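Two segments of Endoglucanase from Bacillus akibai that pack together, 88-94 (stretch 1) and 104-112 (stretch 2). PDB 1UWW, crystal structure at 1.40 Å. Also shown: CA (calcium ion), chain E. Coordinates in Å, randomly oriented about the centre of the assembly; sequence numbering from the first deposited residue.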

# COMPACT_ATOMS: atom_id res chain seq x y z
N TYR A 88 11.70 -7.99 -9.14
CA TYR A 88 11.10 -6.65 -9.11
C TYR A 88 10.50 -6.31 -10.44
O TYR A 88 10.90 -6.81 -11.48
CB TYR A 88 12.13 -5.54 -8.81
CG TYR A 88 12.88 -5.74 -7.52
CD1 TYR A 88 12.36 -5.31 -6.30
CD2 TYR A 88 14.10 -6.41 -7.51
CE1 TYR A 88 13.04 -5.53 -5.11
CE2 TYR A 88 14.78 -6.63 -6.32
CZ TYR A 88 14.25 -6.20 -5.14
OH TYR A 88 14.94 -6.42 -3.97
N VAL A 89 9.47 -5.44 -10.41
CA VAL A 89 9.10 -4.61 -11.54
C VAL A 89 9.63 -3.23 -11.21
O VAL A 89 9.46 -2.71 -10.11
CB VAL A 89 7.58 -4.59 -11.74
CG1 VAL A 89 7.14 -3.50 -12.74
CG2 VAL A 89 7.13 -5.96 -12.26
N THR A 90 10.37 -2.68 -12.16
CA THR A 90 10.90 -1.32 -12.05
C THR A 90 10.46 -0.45 -13.21
O THR A 90 10.20 -0.91 -14.31
CB THR A 90 12.43 -1.34 -12.00
OG1 THR A 90 12.98 -1.82 -13.24
CG2 THR A 90 12.93 -2.30 -10.92
N PHE A 91 10.35 0.84 -12.93
CA PHE A 91 10.20 1.84 -13.95
C PHE A 91 10.70 3.19 -13.44
O PHE A 91 10.75 3.42 -12.24
CB PHE A 91 8.75 1.95 -14.51
CG PHE A 91 7.67 2.23 -13.50
CD1 PHE A 91 7.08 1.19 -12.78
CD2 PHE A 91 7.16 3.52 -13.35
CE1 PHE A 91 6.01 1.45 -11.90
CE2 PHE A 91 6.12 3.77 -12.49
CZ PHE A 91 5.57 2.73 -11.75
N ASP A 92 11.08 4.04 -14.38
CA ASP A 92 11.32 5.45 -14.09
C ASP A 92 10.00 6.20 -14.10
O ASP A 92 9.22 6.07 -15.03
CB ASP A 92 12.28 6.06 -15.12
CG ASP A 92 13.62 5.44 -15.08
OD1 ASP A 92 14.29 5.44 -14.01
OD2 ASP A 92 14.08 4.83 -16.08
N PHE A 93 9.74 6.93 -13.04
CA PHE A 93 8.51 7.71 -12.91
C PHE A 93 8.91 9.14 -12.68
O PHE A 93 9.71 9.43 -11.82
CB PHE A 93 7.70 7.22 -11.73
CG PHE A 93 6.33 7.85 -11.64
CD1 PHE A 93 5.45 7.87 -12.71
CD2 PHE A 93 5.91 8.43 -10.45
CE1 PHE A 93 4.17 8.48 -12.59
CE2 PHE A 93 4.63 9.01 -10.33
CZ PHE A 93 3.78 9.04 -11.39
N TYR A 94 8.36 10.04 -13.47
CA TYR A 94 8.69 11.45 -13.35
C TYR A 94 7.41 12.25 -13.16
O TYR A 94 6.36 11.93 -13.72
CB TYR A 94 9.38 11.99 -14.59
CG TYR A 94 10.58 11.20 -15.07
CD1 TYR A 94 10.43 10.12 -15.92
CD2 TYR A 94 11.85 11.56 -14.70
CE1 TYR A 94 11.53 9.41 -16.37
CE2 TYR A 94 12.96 10.85 -15.15
CZ TYR A 94 12.77 9.81 -15.99
OH TYR A 94 13.86 9.09 -16.49
CA CA E . 15.94 3.88 -13.87
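Stretch 2 (104-112) AMNINLVFQ

Stretch 2 is extended: residues 104-111 form a strand with phi between -156° and -102° and psi between 122° and 173°, and Q112, at psi 64°, leaves it. Its N-to-C direction makes an angle of 131° with that of strand 88-94, so the two run broadly antiparallel but well off alignment. The axes come no closer than 10.2 Å, and the nearest CA atoms in register, those of V89 and L109, are 8.6 Å apart; the CA atoms of F93 and I107 are 10.4 Å apart. These separations are too long for backbone pairing, and no hydrogen bond crosses between the stretches. The strands therefore meet through side chains, as layers of apolar packing, with 252 Å² buried in total.

The alternation expected of extended chains selects the participants. In stretch 1 the CA-to-CB bonds of V89, F91 and F93 point toward the partner; in stretch 2 those of M105, I107 and L109 do. The intervening N106, N108 and V110 make no contact with stretch 1, nor do T90 and D92 with stretch 2. The side chain of D92 instead serves the calcium ion, OD1 of D92 lying 2.3 Å from the calcium ion, while its OD2 accepts a hydrogen bond of 2.7 Å from the O of water 1.

At one end, L109 has chi1 176° (t) and chi2 66° (p), a combination that brings its CD2 to 3.7 Å from CB of V89. V89 itself is t (168°), and its CG2 lies 4.3 Å from CZ of F111, near the plane of that ring and at its edge. The CA-to-CB bond of F111 points sideways; with chi1 at -57° (m) and chi2 at -76°, the end of the side chain nevertheless comes nearer to stretch 1.

I107, m at chi1 (-59°) and t at chi2 (178°), touches two aromatic residues. Its CG2 is 4.1 Å from CZ of F91, at the edge of a ring held by chi1 57° (p) and chi2 -85°. The t setting of chi2 places CD1 anti to CA, and this atom reaches 4.0 Å from CD2 of F93.

M105 is selenomethionine. Its chi1 (177°) and chi2 (-176°) are both t, so the chain is extended as far as the selenium before chi3 turns to -82° (m). SE thus lies 3.7 Å from CE2 of F93, whose own chi1 is t (-172°). The selenium stands 4.9 Å from the F93 ring centroid and 73° off the ring normal, an oblique chalcogen-aromatic approach.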

# COMPACT_ATOMS: atom_id res chain seq x y z
N ALA A 104 0.39 12.74 -0.62
CA ALA A 104 1.24 11.70 -1.17
C ALA A 104 0.49 10.97 -2.27
O ALA A 104 -0.71 11.21 -2.48
CB ALA A 104 1.70 10.73 -0.06
N MSE A 105 1.20 10.09 -2.95
CA MSE A 105 0.65 9.24 -4.00
C MSE A 105 1.14 7.82 -3.72
O MSE A 105 2.35 7.64 -3.52
CB MSE A 105 1.19 9.69 -5.35
CG MSE A 105 0.75 8.84 -6.54
SE MSE A 105 1.57 9.39 -8.23
CE MSE A 105 0.49 10.57 -8.46
N ASN A 106 0.24 6.84 -3.74
CA ASN A 106 0.54 5.43 -3.53
C ASN A 106 0.47 4.71 -4.85
O ASN A 106 -0.61 4.68 -5.48
CB ASN A 106 -0.45 4.78 -2.56
CG ASN A 106 -0.17 5.08 -1.09
OD1 ASN A 106 -1.04 4.83 -0.22
ND2 ASN A 106 1.00 5.57 -0.80
N ILE A 107 1.56 4.08 -5.25
CA ILE A 107 1.63 3.30 -6.48
C ILE A 107 1.52 1.81 -6.13
O ILE A 107 2.32 1.29 -5.32
CB ILE A 107 2.94 3.59 -7.24
CG1 ILE A 107 3.00 5.09 -7.58
CG2 ILE A 107 3.01 2.74 -8.49
CD1 ILE A 107 4.26 5.49 -8.27
N ASN A 108 0.54 1.11 -6.71
CA ASN A 108 0.36 -0.32 -6.52
C ASN A 108 0.41 -1.06 -7.83
O ASN A 108 0.14 -0.53 -8.89
CB ASN A 108 -0.98 -0.60 -5.83
CG ASN A 108 -0.95 -0.25 -4.33
OD1 ASN A 108 -1.53 0.73 -3.93
ND2 ASN A 108 -0.17 -1.02 -3.53
N LEU A 109 0.81 -2.31 -7.74
CA LEU A 109 1.01 -3.17 -8.90
C LEU A 109 0.15 -4.41 -8.73
O LEU A 109 0.24 -5.10 -7.71
CB LEU A 109 2.48 -3.54 -8.97
CG LEU A 109 2.92 -4.52 -10.05
CD1 LEU A 109 2.76 -3.95 -11.43
CD2 LEU A 109 4.40 -4.93 -9.84
N VAL A 110 -0.64 -4.71 -9.74
CA VAL A 110 -1.60 -5.81 -9.74
C VAL A 110 -1.42 -6.62 -11.01
O VAL A 110 -1.12 -6.07 -12.08
CB VAL A 110 -3.06 -5.28 -9.66
CG1 VAL A 110 -4.09 -6.41 -9.79
CG2 VAL A 110 -3.25 -4.50 -8.39
N PHE A 111 -1.52 -7.94 -10.90
CA PHE A 111 -1.66 -8.82 -12.04
C PHE A 111 -2.98 -9.56 -11.95
O PHE A 111 -3.58 -9.65 -10.87
CB PHE A 111 -0.52 -9.86 -12.09
CG PHE A 111 0.84 -9.26 -12.13
CD1 PHE A 111 1.35 -8.70 -13.30
CD2 PHE A 111 1.64 -9.23 -11.01
CE1 PHE A 111 2.63 -8.15 -13.31
CE2 PHE A 111 2.91 -8.69 -11.04
CZ PHE A 111 3.38 -8.15 -12.19
N GLN A 112 -3.43 -10.10 -13.06
CA GLN A 112 -4.69 -10.83 -13.07
C GLN A 112 -4.57 -12.25 -13.65
O GLN A 112 -5.21 -12.57 -14.67
CB GLN A 112 -5.73 -10.00 -13.82
CG GLN A 112 -5.92 -8.59 -13.29
CD GLN A 112 -7.23 -8.01 -13.74
OE1 GLN A 112 -7.28 -7.23 -14.69
NE2 GLN A 112 -8.31 -8.40 -13.09
O HOH W 1 16.40 3.37 -16.26
O HOH W 2 17.04 5.41 -13.96
O HOH W 3 18.34 3.09 -13.70
O HOH W 4 14.15 2.20 -13.57